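Local coordinates for 3-hydroxyisobutyryl-CoA hydrolase (PDB 4HDT), which probably hydrolyses 3-hydroxyisobutyryl-CoA to 3-hydroxyisobutyrate and free CoA, and belongs to the crotonase-like enoyl-CoA hydratase/isomerase family, at residues G162-H167 against A180-F185; Y155-A160 against H167-G172; L58-G63 against E197-V202; V129-D134 against D193-F198; V74-S79 against A85-F90. One frame throughout, in Å; residues are numbered along the deposited sequence.

Interaction 1 (G162-H167 against A180-F185); sequences GKLGLH and AIVMGF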
# COMPACT_ATOMS: atom_id res chain seq x y z
N GLY A 162 14.65 10.89 -0.39
CA GLY A 162 15.67 10.38 0.52
C GLY A 162 15.51 8.89 0.76
O GLY A 162 15.26 8.14 -0.18
N LYS A 163 15.62 8.49 2.03
CA LYS A 163 15.36 7.11 2.45
C LYS A 163 14.04 7.00 3.20
O LYS A 163 13.84 6.03 3.91
CB LYS A 163 16.51 6.60 3.32
CG LYS A 163 17.87 6.66 2.67
CD LYS A 163 17.92 5.86 1.39
CE LYS A 163 19.26 5.96 0.70
NZ LYS A 163 19.15 5.41 -0.67
N LEU A 164 13.17 8.00 3.08
CA LEU A 164 11.88 7.93 3.77
C LEU A 164 11.09 6.66 3.43
O LEU A 164 10.41 6.09 4.29
CB LEU A 164 11.04 9.16 3.45
CG LEU A 164 11.49 10.55 3.99
CD1 LEU A 164 10.45 11.59 3.67
CD2 LEU A 164 11.85 10.57 5.44
N GLY A 165 11.19 6.24 2.18
CA GLY A 165 10.51 4.99 1.76
C GLY A 165 11.02 3.75 2.48
O GLY A 165 10.22 2.85 2.88
N LEU A 166 12.34 3.64 2.67
CA LEU A 166 12.88 2.49 3.42
C LEU A 166 12.43 2.51 4.86
O LEU A 166 12.12 1.48 5.46
CB LEU A 166 14.42 2.46 3.40
CG LEU A 166 15.03 2.18 2.09
CD1 LEU A 166 16.56 2.14 2.24
CD2 LEU A 166 14.55 0.88 1.54
N HIS A 167 12.43 3.70 5.46
CA HIS A 167 11.93 3.83 6.81
C HIS A 167 10.48 3.31 6.92
O HIS A 167 10.18 2.53 7.81
CB HIS A 167 12.09 5.28 7.27
CG HIS A 167 11.42 5.58 8.57
ND1 HIS A 167 11.96 5.22 9.79
CD2 HIS A 167 10.24 6.18 8.84
CE1 HIS A 167 11.16 5.61 10.75
NE2 HIS A 167 10.09 6.17 10.21
N ALA A 180 2.18 11.61 3.81
CA ALA A 180 1.86 10.93 2.54
C ALA A 180 2.10 11.83 1.35
O ALA A 180 2.59 11.36 0.30
CB ALA A 180 0.43 10.41 2.57
N ILE A 181 1.75 13.10 1.47
CA ILE A 181 1.99 14.05 0.37
C ILE A 181 3.51 14.21 0.18
O ILE A 181 4.01 14.18 -0.96
CB ILE A 181 1.28 15.38 0.63
CG1 ILE A 181 -0.25 15.13 0.62
CG2 ILE A 181 1.68 16.44 -0.40
CD1 ILE A 181 -1.04 16.33 1.12
N VAL A 182 4.25 14.37 1.27
CA VAL A 182 5.72 14.48 1.16
C VAL A 182 6.34 13.23 0.46
O VAL A 182 7.25 13.34 -0.35
CB VAL A 182 6.33 14.73 2.57
CG1 VAL A 182 7.81 14.36 2.62
CG2 VAL A 182 6.05 16.16 3.00
N MET A 183 5.77 12.06 0.75
CA MET A 183 6.36 10.84 0.22
C MET A 183 5.88 10.49 -1.19
O MET A 183 6.40 9.55 -1.77
CB MET A 183 6.20 9.66 1.17
CG MET A 183 7.31 9.64 2.25
SD MET A 183 7.43 7.99 2.97
CE MET A 183 5.80 8.08 3.66
N GLY A 184 4.95 11.28 -1.74
CA GLY A 184 4.49 11.01 -3.10
C GLY A 184 3.40 9.98 -3.18
O GLY A 184 3.11 9.46 -4.25
N PHE A 185 2.75 9.74 -2.03
CA PHE A 185 1.61 8.78 -1.96
C PHE A 185 0.26 9.48 -2.14
O PHE A 185 -0.79 8.84 -2.30
CB PHE A 185 1.60 8.03 -0.62
CG PHE A 185 2.56 6.87 -0.51
CD1 PHE A 185 3.93 7.05 -0.68
CD2 PHE A 185 2.12 5.60 -0.18
CE1 PHE A 185 4.83 6.01 -0.54
CE2 PHE A 185 3.03 4.54 -0.05
CZ PHE A 185 4.40 4.74 -0.21

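Interaction 2 (Y155-A160 against H167-G172); sequences YLLSRA and HAALTG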
# COMPACT_ATOMS: atom_id res chain seq x y z
N TYR A 155 7.04 0.45 -5.90
CA TYR A 155 7.14 1.56 -6.85
C TYR A 155 7.00 2.91 -6.10
O TYR A 155 7.80 3.84 -6.29
CB TYR A 155 6.06 1.35 -7.91
CG TYR A 155 5.89 2.44 -8.96
CD1 TYR A 155 5.11 3.55 -8.72
CD2 TYR A 155 6.43 2.28 -10.22
CE1 TYR A 155 4.91 4.52 -9.67
CE2 TYR A 155 6.25 3.26 -11.17
CZ TYR A 155 5.50 4.37 -10.88
OH TYR A 155 5.27 5.31 -11.86
N LEU A 156 6.00 3.04 -5.24
CA LEU A 156 5.82 4.28 -4.50
C LEU A 156 6.92 4.51 -3.45
O LEU A 156 7.49 5.60 -3.37
CB LEU A 156 4.46 4.32 -3.82
CG LEU A 156 3.27 4.34 -4.78
CD1 LEU A 156 2.01 3.96 -4.00
CD2 LEU A 156 3.15 5.67 -5.51
N LEU A 157 7.29 3.47 -2.73
CA LEU A 157 8.28 3.61 -1.67
C LEU A 157 9.62 4.02 -2.25
O LEU A 157 10.34 4.87 -1.68
CB LEU A 157 8.41 2.32 -0.86
CG LEU A 157 7.20 1.95 0.02
CD1 LEU A 157 7.24 0.46 0.32
CD2 LEU A 157 7.17 2.80 1.31
N SER A 158 9.99 3.42 -3.39
CA SER A 158 11.31 3.70 -4.00
C SER A 158 11.39 5.12 -4.55
O SER A 158 12.52 5.59 -4.77
CB SER A 158 11.70 2.69 -5.09
OG SER A 158 10.81 2.72 -6.20
N ARG A 159 10.25 5.79 -4.73
CA ARG A 159 10.16 7.16 -5.29
C ARG A 159 10.03 8.26 -4.22
O ARG A 159 10.01 9.44 -4.55
CB ARG A 159 9.03 7.23 -6.32
CG ARG A 159 9.42 6.57 -7.67
CD ARG A 159 8.25 6.36 -8.63
NE ARG A 159 8.72 5.84 -9.93
CZ ARG A 159 9.13 4.58 -10.11
NH1 ARG A 159 9.13 3.70 -9.10
NH2 ARG A 159 9.53 4.20 -11.33
N ALA A 160 9.94 7.86 -2.95
CA ALA A 160 9.81 8.81 -1.85
C ALA A 160 11.15 9.55 -1.70
O ALA A 160 12.20 9.01 -2.10
CB ALA A 160 9.47 8.10 -0.57
N HIS A 167 12.43 3.70 5.46
CA HIS A 167 11.93 3.83 6.81
C HIS A 167 10.48 3.31 6.92
O HIS A 167 10.18 2.53 7.81
CB HIS A 167 12.09 5.28 7.27
CG HIS A 167 11.42 5.58 8.57
ND1 HIS A 167 11.96 5.22 9.79
CD2 HIS A 167 10.24 6.18 8.84
CE1 HIS A 167 11.16 5.61 10.75
NE2 HIS A 167 10.09 6.17 10.21
N ALA A 168 9.61 3.82 6.07
CA ALA A 168 8.23 3.37 6.10
C ALA A 168 8.13 1.85 5.90
O ALA A 168 7.36 1.18 6.59
CB ALA A 168 7.42 4.13 5.08
N ALA A 169 8.94 1.32 4.98
CA ALA A 169 8.85 -0.12 4.59
C ALA A 169 9.39 -1.05 5.68
O ALA A 169 8.85 -2.14 5.91
CB ALA A 169 9.60 -0.34 3.31
N LEU A 170 10.47 -0.65 6.36
CA LEU A 170 11.12 -1.52 7.34
C LEU A 170 10.47 -1.42 8.70
O LEU A 170 10.30 -2.43 9.40
CB LEU A 170 12.62 -1.23 7.40
CG LEU A 170 13.37 -1.51 6.11
CD1 LEU A 170 14.86 -1.21 6.30
CD2 LEU A 170 13.20 -2.92 5.56
N THR A 171 10.08 -0.20 9.10
CA THR A 171 9.33 -0.05 10.34
C THR A 171 7.93 -0.61 10.19
O THR A 171 7.39 -1.17 11.13
CB THR A 171 9.20 1.40 10.86
OG1 THR A 171 8.45 2.21 9.93
CG2 THR A 171 10.63 2.02 11.14
N GLY A 172 7.35 -0.42 9.02
CA GLY A 172 5.91 -0.67 8.81
C GLY A 172 4.98 0.23 9.59
O GLY A 172 3.77 -0.10 9.76

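Interaction 3 (L58-G63 against E197-V202); sequences LLTGAG and EFTRAV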
# COMPACT_ATOMS: atom_id res chain seq x y z
N LEU A 58 -14.53 8.15 -8.64
CA LEU A 58 -14.27 8.56 -7.26
C LEU A 58 -14.37 7.34 -6.37
O LEU A 58 -15.40 6.66 -6.34
CB LEU A 58 -15.29 9.59 -6.84
CG LEU A 58 -15.41 9.96 -5.37
CD1 LEU A 58 -14.24 10.83 -5.02
CD2 LEU A 58 -16.72 10.69 -5.07
N LEU A 59 -13.28 7.06 -5.66
CA LEU A 59 -13.19 5.92 -4.75
C LEU A 59 -13.29 6.44 -3.34
O LEU A 59 -12.50 7.31 -2.93
CB LEU A 59 -11.86 5.18 -4.93
CG LEU A 59 -11.60 4.05 -3.92
CD1 LEU A 59 -12.56 2.86 -4.12
CD2 LEU A 59 -10.15 3.59 -3.89
N THR A 60 -14.25 5.90 -2.59
CA THR A 60 -14.38 6.19 -1.16
C THR A 60 -14.66 4.88 -0.41
O THR A 60 -14.83 3.83 -1.01
CB THR A 60 -15.51 7.19 -0.83
OG1 THR A 60 -16.79 6.61 -1.13
CG2 THR A 60 -15.40 8.42 -1.58
N GLY A 61 -14.63 4.94 0.91
CA GLY A 61 -14.98 3.82 1.78
C GLY A 61 -16.12 4.15 2.72
O GLY A 61 -16.28 5.30 3.17
N ALA A 62 -16.95 3.14 3.03
CA ALA A 62 -18.09 3.36 3.90
C ALA A 62 -17.59 3.49 5.33
O ALA A 62 -16.50 3.05 5.64
CB ALA A 62 -19.05 2.21 3.77
N GLY A 63 -18.42 4.09 6.18
CA GLY A 63 -18.08 4.25 7.59
C GLY A 63 -17.17 5.46 7.81
O GLY A 63 -17.09 6.39 6.99
N GLU A 197 -18.41 17.47 1.97
CA GLU A 197 -18.67 18.64 1.12
C GLU A 197 -17.84 18.51 -0.15
O GLU A 197 -18.30 18.83 -1.24
CB GLU A 197 -18.35 19.99 1.81
N PHE A 198 -16.61 18.03 0.01
CA PHE A 198 -15.68 17.87 -1.10
C PHE A 198 -16.19 16.84 -2.08
O PHE A 198 -16.21 17.07 -3.29
CB PHE A 198 -14.28 17.47 -0.62
CG PHE A 198 -13.34 17.10 -1.76
CD1 PHE A 198 -12.75 18.11 -2.52
CD2 PHE A 198 -13.11 15.79 -2.10
CE1 PHE A 198 -11.93 17.79 -3.59
CE2 PHE A 198 -12.27 15.45 -3.17
CZ PHE A 198 -11.69 16.46 -3.91
N THR A 199 -16.59 15.68 -1.57
CA THR A 199 -17.14 14.67 -2.42
C THR A 199 -18.39 15.17 -3.16
O THR A 199 -18.55 14.93 -4.35
CB THR A 199 -17.42 13.37 -1.61
OG1 THR A 199 -16.17 12.79 -1.23
CG2 THR A 199 -18.19 12.40 -2.41
N ARG A 200 -19.30 15.83 -2.44
CA ARG A 200 -20.49 16.38 -3.07
C ARG A 200 -20.12 17.37 -4.18
O ARG A 200 -20.80 17.41 -5.20
CB ARG A 200 -21.42 17.06 -2.04
CG ARG A 200 -22.01 16.07 -1.02
CD ARG A 200 -23.03 16.68 -0.08
NE ARG A 200 -22.51 17.67 0.88
CZ ARG A 200 -22.12 17.42 2.14
NH1 ARG A 200 -22.08 16.18 2.64
NH2 ARG A 200 -21.69 18.41 2.90
N ALA A 201 -19.06 18.14 -3.97
CA ALA A 201 -18.61 19.15 -4.97
C ALA A 201 -17.99 18.53 -6.22
O ALA A 201 -18.14 19.06 -7.31
CB ALA A 201 -17.65 20.15 -4.34
N VAL A 202 -17.30 17.40 -6.06
CA VAL A 202 -16.75 16.66 -7.22
C VAL A 202 -17.90 16.24 -8.12
O VAL A 202 -17.86 16.39 -9.33
CB VAL A 202 -15.96 15.39 -6.78
CG1 VAL A 202 -15.58 14.53 -7.98
CG2 VAL A 202 -14.72 15.76 -5.97

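Interaction 4 (V129-D134 against D193-F198); sequences VRVVTD and DKIDEF. With ZN (zinc ion), chain F.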
# COMPACT_ATOMS: atom_id res chain seq x y z
N VAL A 129 -5.81 11.88 -8.62
CA VAL A 129 -6.26 12.93 -7.70
C VAL A 129 -6.41 12.31 -6.31
O VAL A 129 -7.51 11.88 -5.89
CB VAL A 129 -7.55 13.62 -8.12
CG1 VAL A 129 -7.82 14.84 -7.26
CG2 VAL A 129 -7.48 14.06 -9.57
N ARG A 130 -5.30 12.30 -5.58
CA ARG A 130 -5.19 11.52 -4.34
C ARG A 130 -5.34 12.44 -3.15
O ARG A 130 -4.52 13.34 -2.96
CB ARG A 130 -3.85 10.82 -4.29
CG ARG A 130 -3.64 9.83 -5.47
CD ARG A 130 -2.23 9.30 -5.58
NE ARG A 130 -1.27 10.39 -5.80
CZ ARG A 130 0.04 10.24 -5.67
NH1 ARG A 130 0.55 9.05 -5.40
NH2 ARG A 130 0.86 11.28 -5.81
N VAL A 131 -6.40 12.23 -2.41
CA VAL A 131 -6.78 13.14 -1.29
C VAL A 131 -6.56 12.44 0.05
O VAL A 131 -6.98 11.27 0.24
CB VAL A 131 -8.25 13.56 -1.41
CG1 VAL A 131 -8.66 14.45 -0.25
CG2 VAL A 131 -8.53 14.23 -2.77
N VAL A 132 -5.85 13.12 0.94
CA VAL A 132 -5.71 12.67 2.33
C VAL A 132 -6.27 13.72 3.25
O VAL A 132 -6.60 14.83 2.82
CB VAL A 132 -4.24 12.34 2.70
CG1 VAL A 132 -3.76 11.06 2.03
CG2 VAL A 132 -3.33 13.50 2.32
N THR A 133 -6.46 13.36 4.53
CA THR A 133 -7.14 14.24 5.46
C THR A 133 -6.34 14.33 6.76
O THR A 133 -5.27 13.73 6.89
CB THR A 133 -8.54 13.69 5.84
OG1 THR A 133 -8.38 12.53 6.71
CG2 THR A 133 -9.35 13.31 4.62
N ASP A 134 -6.91 15.03 7.74
CA ASP A 134 -6.27 15.14 9.03
C ASP A 134 -6.39 13.87 9.90
O ASP A 134 -5.84 13.85 11.02
CB ASP A 134 -6.76 16.36 9.80
CG ASP A 134 -8.26 16.46 9.89
OD1 ASP A 134 -8.96 15.67 9.23
OD2 ASP A 134 -8.75 17.35 10.64
N ASP A 193 -13.93 16.49 7.99
CA ASP A 193 -15.29 17.05 8.14
C ASP A 193 -15.47 18.14 7.05
O ASP A 193 -16.17 19.16 7.24
CB ASP A 193 -15.42 17.69 9.53
CG ASP A 193 -14.92 19.12 9.54
OD1 ASP A 193 -13.85 19.32 8.95
OD2 ASP A 193 -15.58 20.02 10.14
N LYS A 194 -14.78 17.93 5.94
CA LYS A 194 -15.07 18.59 4.68
C LYS A 194 -15.05 17.58 3.51
O LYS A 194 -15.32 17.96 2.38
CB LYS A 194 -14.12 19.74 4.43
N ILE A 195 -14.78 16.30 3.78
CA ILE A 195 -14.72 15.27 2.72
C ILE A 195 -16.05 15.09 2.09
O ILE A 195 -16.16 14.80 0.91
CB ILE A 195 -14.27 13.88 3.24
CG1 ILE A 195 -12.75 13.82 3.32
CG2 ILE A 195 -14.79 12.71 2.38
CD1 ILE A 195 -11.99 14.23 2.07
N ASP A 196 -17.07 15.21 2.92
CA ASP A 196 -18.40 15.07 2.50
C ASP A 196 -18.75 16.24 1.58
O ASP A 196 -19.29 16.01 0.52
CB ASP A 196 -19.21 14.97 3.78
CG ASP A 196 -18.52 14.05 4.78
OD1 ASP A 196 -18.45 12.84 4.42
OD2 ASP A 196 -17.91 14.51 5.79
N GLU A 197 -18.41 17.47 1.97
CA GLU A 197 -18.67 18.64 1.12
C GLU A 197 -17.84 18.51 -0.15
O GLU A 197 -18.30 18.83 -1.24
CB GLU A 197 -18.35 19.99 1.81
N PHE A 198 -16.61 18.03 0.01
CA PHE A 198 -15.68 17.87 -1.10
C PHE A 198 -16.19 16.84 -2.08
O PHE A 198 -16.21 17.07 -3.29
CB PHE A 198 -14.28 17.47 -0.62
CG PHE A 198 -13.34 17.10 -1.76
CD1 PHE A 198 -12.75 18.11 -2.52
CD2 PHE A 198 -13.11 15.79 -2.10
CE1 PHE A 198 -11.93 17.79 -3.59
CE2 PHE A 198 -12.27 15.45 -3.17
CZ PHE A 198 -11.69 16.46 -3.91
ZN ZN F . -18.87 16.73 5.84
O HOH W 1 -11.53 17.25 10.43
O HOH W 2 -17.86 18.39 4.83

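Interaction 5 (V74-S79 against A85-F90); sequences VAIYHS and AEARRF. With ZN (zinc ion), chain E; ZN (zinc ion), chain D.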
# COMPACT_ATOMS: atom_id res chain seq x y z
N VAL A 74 -7.30 -13.03 6.43
CA VAL A 74 -7.81 -14.36 6.76
C VAL A 74 -7.79 -15.25 5.51
O VAL A 74 -7.43 -16.43 5.56
CB VAL A 74 -9.26 -14.31 7.32
CG1 VAL A 74 -9.82 -15.70 7.53
CG2 VAL A 74 -9.33 -13.50 8.62
N ALA A 75 -8.21 -14.69 4.38
CA ALA A 75 -8.28 -15.47 3.15
C ALA A 75 -6.88 -15.86 2.64
O ALA A 75 -6.68 -16.97 2.09
CB ALA A 75 -9.05 -14.67 2.11
N ILE A 76 -5.90 -14.96 2.79
CA ILE A 76 -4.53 -15.25 2.36
C ILE A 76 -3.98 -16.35 3.26
O ILE A 76 -3.32 -17.28 2.80
CB ILE A 76 -3.63 -13.99 2.43
CG1 ILE A 76 -4.16 -12.92 1.45
CG2 ILE A 76 -2.18 -14.35 2.15
CD1 ILE A 76 -4.03 -13.30 -0.00
N TYR A 77 -4.31 -16.26 4.54
CA TYR A 77 -3.86 -17.25 5.52
C TYR A 77 -4.40 -18.62 5.16
O TYR A 77 -3.64 -19.59 5.05
CB TYR A 77 -4.29 -16.78 6.91
CG TYR A 77 -4.05 -17.73 8.08
CD1 TYR A 77 -2.76 -18.05 8.50
CD2 TYR A 77 -5.12 -18.21 8.82
CE1 TYR A 77 -2.53 -18.86 9.58
CE2 TYR A 77 -4.91 -19.04 9.90
CZ TYR A 77 -3.62 -19.36 10.28
OH TYR A 77 -3.43 -20.19 11.36
N HIS A 78 -5.70 -18.72 4.94
CA HIS A 78 -6.26 -20.02 4.57
C HIS A 78 -5.67 -20.57 3.27
O HIS A 78 -5.45 -21.78 3.14
CB HIS A 78 -7.78 -19.96 4.50
CG HIS A 78 -8.41 -19.71 5.84
ND1 HIS A 78 -9.75 -19.44 6.00
CD2 HIS A 78 -7.88 -19.65 7.09
CE1 HIS A 78 -10.02 -19.25 7.27
NE2 HIS A 78 -8.90 -19.36 7.95
N SER A 79 -5.39 -19.68 2.31
CA SER A 79 -4.79 -20.14 1.06
C SER A 79 -3.35 -20.63 1.21
O SER A 79 -2.94 -21.63 0.62
CB SER A 79 -4.87 -19.02 -0.01
OG SER A 79 -4.40 -19.47 -1.26
N ALA A 85 -3.60 -21.27 -4.26
CA ALA A 85 -4.29 -20.92 -5.52
C ALA A 85 -5.10 -19.62 -5.47
O ALA A 85 -5.01 -18.78 -6.37
CB ALA A 85 -5.16 -22.07 -5.98
N GLU A 86 -5.90 -19.44 -4.42
CA GLU A 86 -6.69 -18.21 -4.28
C GLU A 86 -5.83 -16.99 -4.04
O GLU A 86 -6.12 -15.94 -4.57
CB GLU A 86 -7.74 -18.33 -3.16
CG GLU A 86 -8.39 -17.02 -2.71
CD GLU A 86 -9.34 -16.37 -3.71
OE1 GLU A 86 -9.68 -16.92 -4.77
OE2 GLU A 86 -9.72 -15.20 -3.44
N ALA A 87 -4.80 -17.14 -3.21
CA ALA A 87 -3.90 -16.02 -3.01
C ALA A 87 -3.27 -15.57 -4.34
O ALA A 87 -3.25 -14.38 -4.65
CB ALA A 87 -2.81 -16.33 -2.00
N ARG A 88 -2.74 -16.51 -5.11
CA ARG A 88 -2.15 -16.13 -6.39
C ARG A 88 -3.16 -15.50 -7.36
O ARG A 88 -2.87 -14.51 -8.04
CB ARG A 88 -1.44 -17.30 -7.03
CG ARG A 88 -0.21 -17.71 -6.25
CD ARG A 88 0.61 -18.69 -7.05
NE ARG A 88 -0.09 -19.95 -7.14
CZ ARG A 88 0.01 -20.93 -6.25
NH1 ARG A 88 0.84 -20.83 -5.21
NH2 ARG A 88 -0.70 -22.03 -6.43
N ARG A 89 -4.36 -16.05 -7.42
CA ARG A 89 -5.33 -15.49 -8.32
C ARG A 89 -5.75 -14.10 -7.85
O ARG A 89 -5.94 -13.19 -8.66
CB ARG A 89 -6.54 -16.37 -8.44
CG ARG A 89 -7.49 -15.89 -9.54
CD ARG A 89 -6.86 -15.92 -10.95
NE ARG A 89 -7.42 -14.88 -11.79
CZ ARG A 89 -7.21 -14.73 -13.10
NH1 ARG A 89 -6.45 -15.61 -13.78
NH2 ARG A 89 -7.79 -13.72 -13.76
N PHE A 90 -5.93 -13.95 -6.55
CA PHE A 90 -6.28 -12.65 -5.96
C PHE A 90 -5.21 -11.62 -6.35
O PHE A 90 -5.54 -10.54 -6.84
CB PHE A 90 -6.44 -12.75 -4.42
CG PHE A 90 -6.57 -11.41 -3.74
CD1 PHE A 90 -7.73 -10.68 -3.83
CD2 PHE A 90 -5.50 -10.88 -3.07
CE1 PHE A 90 -7.88 -9.45 -3.20
CE2 PHE A 90 -5.60 -9.64 -2.46
CZ PHE A 90 -6.80 -8.90 -2.54
ZN ZN E . -11.37 -19.27 4.72
ZN ZN D . -10.99 -15.98 -5.86
O HOH W 3 -6.11 -21.35 -2.11

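Interaction 1 (G162-H167 against A180-F185)
Two backbone N-H groups converge on Ala-180 O: that of Phe-185 at 2.8 Å and, weakly, that of Met-183, whose side chain carries the packing against Leu-164. With Gly-184 N bonded to Ile-181 O, this is a Schellman motif at the end of helix 177-183, and Gly-184 takes the positive phi (84°) that leads the chain out of the helix. Just before this turn, Met-183 points toward the first turn of helix 164-171, which follows the N-cap residue Lys-163. Met-183 is deposited in two conformers; in the one described here CG and SD lie against the Leu-164 stem, with SD 3.8 Å from Leu-164 CB, and the sulfur contacts are correspondingly less certain. SD also rests 3.8 Å from Leu-164 O, a van der Waals approach, and 4.2 Å from Gly-165 N. A bend about the last torsion (chi3 -64°) then carries Met-183 CE back from Leu-164. Leu-223 and Phe-175 add to the apolar surroundings of Met-183, while Ile-230 of helix 227-233 packs on Leu-164. Farther out on the same branch, Leu-164 CD1 touches both Met-183 CG and, at 4.0 Å, Val-182 CG1.

Interaction 2 (Y155-A160 against H167-G172)
Leu-157 CG stands opposite the carbonyl carbon (chi1 -69°), and chi2 of 158° spreads the two methyl groups so that each meets one alanine of the facing helix. CD1 rests on Ala-169 CB at 3.9 Å, and CD2 on Ala-168 CB at 4.0 Å. The leucine thus forks over two consecutive small side chains, and its CA comes within 7.3 Å of that of Ala-169. These contacts bring together helices 153-158 and 164-171, which follow one another in the crotonase-like domain; Thr-272 of helix 266-279 lies against Ala-169 as well.

The polar groups find their partners away from the interface. Arg-159 folds back so that its guanidinium lies face to face with the Tyr-155 ring, CE2 standing 3.3 Å above the guanidinium plane and over its centre. From there NH1 gives a bond of 3.1 Å to Tyr-155 O, nearly within the guanidinium plane, and NH2 reaches Leu-282 O. On the other helix, His-167 O is gripped twice, by Thr-171 N at 3.0 Å and by Thr-171 OG1 at 2.8 Å, from opposite faces of the carbonyl plane. The same hydroxyl oxygen receives the N-H of Ala-173, which secures the chain just beyond Gly-172, where positive phi ends the helix.

Because the hydrogen bonds described run along each segment or outward from it, the joint itself is apolar: buried methyl groups in ordinary van der Waals contact, relying on shape and exclusion of water.

Interaction 3 (L58-G63 against E197-V202)
Leu-58 and Thr-199 mark the closest backbone approach between strand 58-61 and helix 197-202, with CA atoms 8.3 Å apart. The strand is internal to the mixed sheet: Leu-58 bonds through its backbone to Gly-20 and Leu-22, and Leu-59 to Val-109 and Ile-111. Its extended conformation turns Leu-58 and Thr-60 toward the helix, whereas Leu-59 serves the other face of the sheet.

Leu-58 sends CD2 obliquely across to Thr-199 CG2. At 3.5 Å this methyl pair is tighter than an ordinary van der Waals contact, a locally close fit. Thr-199 meets the leucine with its methyl because CG2 lies anti to the backbone N, while chi1 of -69° turns OG1 back along the helix. There the hydroxyl hydrogen-bonds Ile-195 O, one turn earlier, so the polar branch is satisfied within the helix and the apolar one is offered to the sheet. Thr-60 CG2 makes only a loose approach to Thr-199 OG1, at 4.5 Å. Beside them the Phe-198 ring has Val-202 CG2 over one face, 3.6 Å above its plane and toward its rim; Ala-210 and Leu-211 of helix 207-214 also touch this ring.

The crotonase fold is a spiral of beta-beta-alpha units with helices set against a mixed sheet, and here helix 195-205 covers strand 56-61.

Interaction 4 (V129-D134 against D193-F198)
The Phe-198 ring receives Val-131 CG2 obliquely at its outer atoms, with CE2 and CZ each 4.0 Å from the methyl. The other methyl, Val-131 CG1, goes to Ile-195 CD1. Thr-133 completes the row: its CG2 sits 3.7 Å from Ile-195 CG1, the two side chains meeting at about a right angle. Chi1 of 72° puts Thr-133 OG1 between its backbone N and carbonyl carbon, where it hydrogen-bonds Asp-113 OD1 and Thr-135 N and leaves the methyl to the isoleucine.

At the solvent-facing end a water donates to Asp-134 OD2 at 2.8 Å and, weakly, to Asp-193 OD1, joining two carboxylates that would otherwise probably repel. Asp-134 OD1 accepts the backbone N-H of the zinc ligand His-192. A further zinc is modelled 2.4 Å from Asp-196 OD2, with a water as another ligand, but it also lies implausibly near Asp-196 CB, so the details of this site are doubtful.

Strand 129-132 runs between strands 108-112 and 188-189 of the mixed sheet, and helix 195-205 covers it: Ile-195 and Phe-198 reach on to Ile-111 of the neighbouring strand, and helix 207-214 packs behind Phe-198.

Interaction 5 (V74-S79 against A85-F90)
Ser-79 OG accepts the N-H of Ala-87 in a nearly straight bond of 3.1 Å (164°), linking two successive helices joined by a short turn, a splayed helical hairpin of the crotonase-like domain. Their axes approach to 8.3 Å, with N-to-C directions 131° apart. Ser-79 reaches across because its OG is anti to the backbone N, and it meets the first turn of helix 85-103, where backbone N-H groups lack partners earlier in the helix. A water shares the task: it lies 2.7 Å from Ser-79 OG and accepts the N-H of Glu-86. Asp-83 takes up Ala-85 N through its carboxylate, so side chains and solvent together serve the start of this helix.

Next to the serine the contact turns apolar. Ile-76 extends CD1 onto Ala-87 CB at 3.8 Å, and the same methyl approaches the Phe-90 ring obliquely at CD2. Leu-300 also packs on Ala-87, and Val-38 of helix 35-49 on Phe-90.

Outward from this core lie two zinc ions, neither shared between the two segments. His-78 ND1 binds one at 2.1 Å, its ring carrying Val-74 O above one face. Glu-86, bent at chi2 (70°), directs its carboxylate to the other, which also takes His-35 ND1 and so ties helix 85-103 to helix 35-49; the Glu-86 OE1 bond to this zinc measures 1.9 Å.

Overall arrangement
Interactions 1 and 2 form one continuous packing unit, their centres 6 Å apart: both use helix 164-171, and Phe-185 CZ lies 3.7 Å from Leu-157 CD2. Interactions 3 and 4 share helix 195-205, which spans strands 56-61 and 129-132 of one sheet, with centres 7 Å apart. Arg-130 joins the two groups, its NH1 probably hydrogen-bonding Gly-184 O at 2.8 Å, although the centres of interactions 1 and 4 are 21 Å apart. Interaction 5 stands away, about 33 Å from interaction 4 between centres. Zinc ions accompany interactions 4 and 5, and the Thr-199 side chain of interaction 3 lies about 8 Å from one, whereas interactions 1 and 2 lie away from the metal sites.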